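Local coordinates for protein fiber (Murine adenovirus 2, PDB 5NBH) that forms the trimeric distal part of the viral fibre, whose head binds N-acetylglucosamine and probably attaches the virus to host cells, at residues V117-D122 with F209-K214. Numbering follows the deposited sequence.
Sequences VLFNID and FYITLK
With CG swung trans to the main-chain N (chi1 176°), F119 carries its ring across to I211, which answers from the other sheet by running CG1 beside its own N (chi1 -61°) and extending on to CD1. The two side chains overlap in passing, each running counter to the other, and the I211 methyl CD1 comes to 3.7 Å from ring atom CE2 of F119, at an oblique approach. Two residues further along each strand, the branched residues I121 and L213 meet tip to tip, CD1 of I121 lying 3.7 Å from CD1 of L213. That same leucine methyl also sits 4.0 Å from I121 CG2, and lies loosely against F119 at CE1 (4.4 Å), so that it touches both F119 and I121.

The example is one of two sheets packed face to face. Strand segments 117-122 and 209-214 share no hydrogen bond; their axes pass 11.4 Å apart, a separation fitting a beta sandwich, and cross at 49°, in keeping with the ABCJ-GHID topology of the fibre head. Within its own sheet F119 also meets I108, M110 and the ring of F228, while M110 touches I211 and Y200 lies against L213. L118 and N120, pointing the other way, pack on M229 of a second subunit.

L213 lies about 8 Å, side chain to side chain, from Q133, an N-acetylglucosamine-binding residue, so this core lies near the sugar site. All four touching residues are buried and purely apolar, which implies cohesion by van der Waals contact and exclusion of water, without directional bonds between the sheets.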
# COMPACT_ATOMS: atom_id res chain seq x y z
N VAL A 117 5.47 -2.97 -6.53
CA VAL A 117 4.44 -3.97 -6.37
C VAL A 117 4.42 -4.45 -4.92
O VAL A 117 5.45 -4.89 -4.40
CB VAL A 117 4.65 -5.18 -7.34
CG1 VAL A 117 3.53 -6.18 -7.14
CG2 VAL A 117 4.74 -4.67 -8.79
N LEU A 118 3.26 -4.35 -4.27
CA LEU A 118 3.03 -4.92 -2.94
C LEU A 118 2.37 -6.27 -3.12
O LEU A 118 1.25 -6.35 -3.62
CB LEU A 118 2.14 -3.97 -2.10
CG LEU A 118 1.68 -4.43 -0.71
CD1 LEU A 118 2.83 -4.79 0.18
CD2 LEU A 118 0.81 -3.36 -0.06
N PHE A 119 3.06 -7.34 -2.75
CA PHE A 119 2.56 -8.70 -2.88
C PHE A 119 2.02 -9.14 -1.54
O PHE A 119 2.71 -8.99 -0.54
CB PHE A 119 3.71 -9.62 -3.34
CG PHE A 119 3.34 -11.07 -3.44
CD1 PHE A 119 3.40 -11.91 -2.31
CD2 PHE A 119 2.88 -11.59 -4.63
CE1 PHE A 119 3.01 -13.24 -2.39
CE2 PHE A 119 2.52 -12.93 -4.71
CZ PHE A 119 2.58 -13.74 -3.59
N ASN A 120 0.79 -9.64 -1.51
CA ASN A 120 0.18 -10.16 -0.30
C ASN A 120 -0.40 -11.51 -0.59
O ASN A 120 -1.05 -11.70 -1.60
CB ASN A 120 -0.97 -9.27 0.17
CG ASN A 120 -1.52 -9.71 1.50
OD1 ASN A 120 -0.85 -9.60 2.53
ND2 ASN A 120 -2.77 -10.20 1.50
N ILE A 121 -0.16 -12.46 0.30
CA ILE A 121 -0.73 -13.79 0.19
C ILE A 121 -1.27 -14.26 1.53
O ILE A 121 -0.68 -13.99 2.57
CB ILE A 121 0.29 -14.80 -0.40
CG1 ILE A 121 -0.40 -16.11 -0.76
CG2 ILE A 121 1.48 -15.01 0.53
CD1 ILE A 121 0.47 -17.01 -1.65
N ASP A 122 -2.38 -14.96 1.47
CA ASP A 122 -3.01 -15.56 2.64
C ASP A 122 -3.08 -17.04 2.33
O ASP A 122 -3.81 -17.42 1.44
CB ASP A 122 -4.40 -14.98 2.78
CG ASP A 122 -4.95 -15.16 4.14
OD1 ASP A 122 -4.93 -14.19 4.90
OD2 ASP A 122 -5.33 -16.29 4.46
N PHE A 209 7.90 -16.13 -15.31
CA PHE A 209 8.20 -15.45 -14.04
C PHE A 209 7.67 -16.30 -12.91
O PHE A 209 6.54 -16.72 -12.97
CB PHE A 209 7.50 -14.06 -14.05
CG PHE A 209 7.44 -13.37 -12.71
CD1 PHE A 209 8.56 -13.26 -11.92
CD2 PHE A 209 6.27 -12.75 -12.29
CE1 PHE A 209 8.52 -12.61 -10.71
CE2 PHE A 209 6.21 -12.07 -11.08
CZ PHE A 209 7.33 -12.01 -10.29
N TYR A 210 8.52 -16.60 -11.93
CA TYR A 210 8.20 -17.38 -10.77
C TYR A 210 8.34 -16.57 -9.48
O TYR A 210 9.34 -15.88 -9.25
CB TYR A 210 9.13 -18.58 -10.64
CG TYR A 210 8.98 -19.64 -11.71
CD1 TYR A 210 9.38 -19.38 -13.04
CD2 TYR A 210 8.49 -20.88 -11.40
CE1 TYR A 210 9.23 -20.34 -14.02
CE2 TYR A 210 8.36 -21.88 -12.38
CZ TYR A 210 8.73 -21.59 -13.69
OH TYR A 210 8.63 -22.58 -14.66
N ILE A 211 7.31 -16.66 -8.64
CA ILE A 211 7.38 -16.28 -7.24
C ILE A 211 7.36 -17.59 -6.48
O ILE A 211 6.36 -18.35 -6.53
CB ILE A 211 6.22 -15.36 -6.78
CG1 ILE A 211 6.25 -14.08 -7.58
CG2 ILE A 211 6.27 -15.11 -5.28
CD1 ILE A 211 5.19 -13.06 -7.23
N THR A 212 8.44 -17.84 -5.75
CA THR A 212 8.56 -19.09 -4.98
C THR A 212 8.63 -18.74 -3.52
O THR A 212 9.47 -17.94 -3.12
CB THR A 212 9.81 -19.88 -5.43
OG1 THR A 212 9.79 -20.02 -6.86
CG2 THR A 212 9.85 -21.24 -4.80
N LEU A 213 7.68 -19.28 -2.75
CA LEU A 213 7.62 -19.09 -1.31
C LEU A 213 7.98 -20.35 -0.57
O LEU A 213 7.54 -21.43 -0.94
CB LEU A 213 6.21 -18.65 -0.90
CG LEU A 213 5.60 -17.51 -1.74
CD1 LEU A 213 4.17 -17.31 -1.32
CD2 LEU A 213 6.37 -16.21 -1.58
N LYS A 214 8.76 -20.24 0.50
CA LYS A 214 9.06 -21.42 1.31
C LYS A 214 8.79 -21.15 2.78
O LYS A 214 9.50 -20.37 3.42
CB LYS A 214 10.49 -21.91 1.08
CG LYS A 214 10.79 -22.33 -0.33
CD LYS A 214 12.26 -22.76 -0.51
CE LYS A 214 12.50 -23.03 -1.98
NZ LYS A 214 13.83 -23.65 -2.30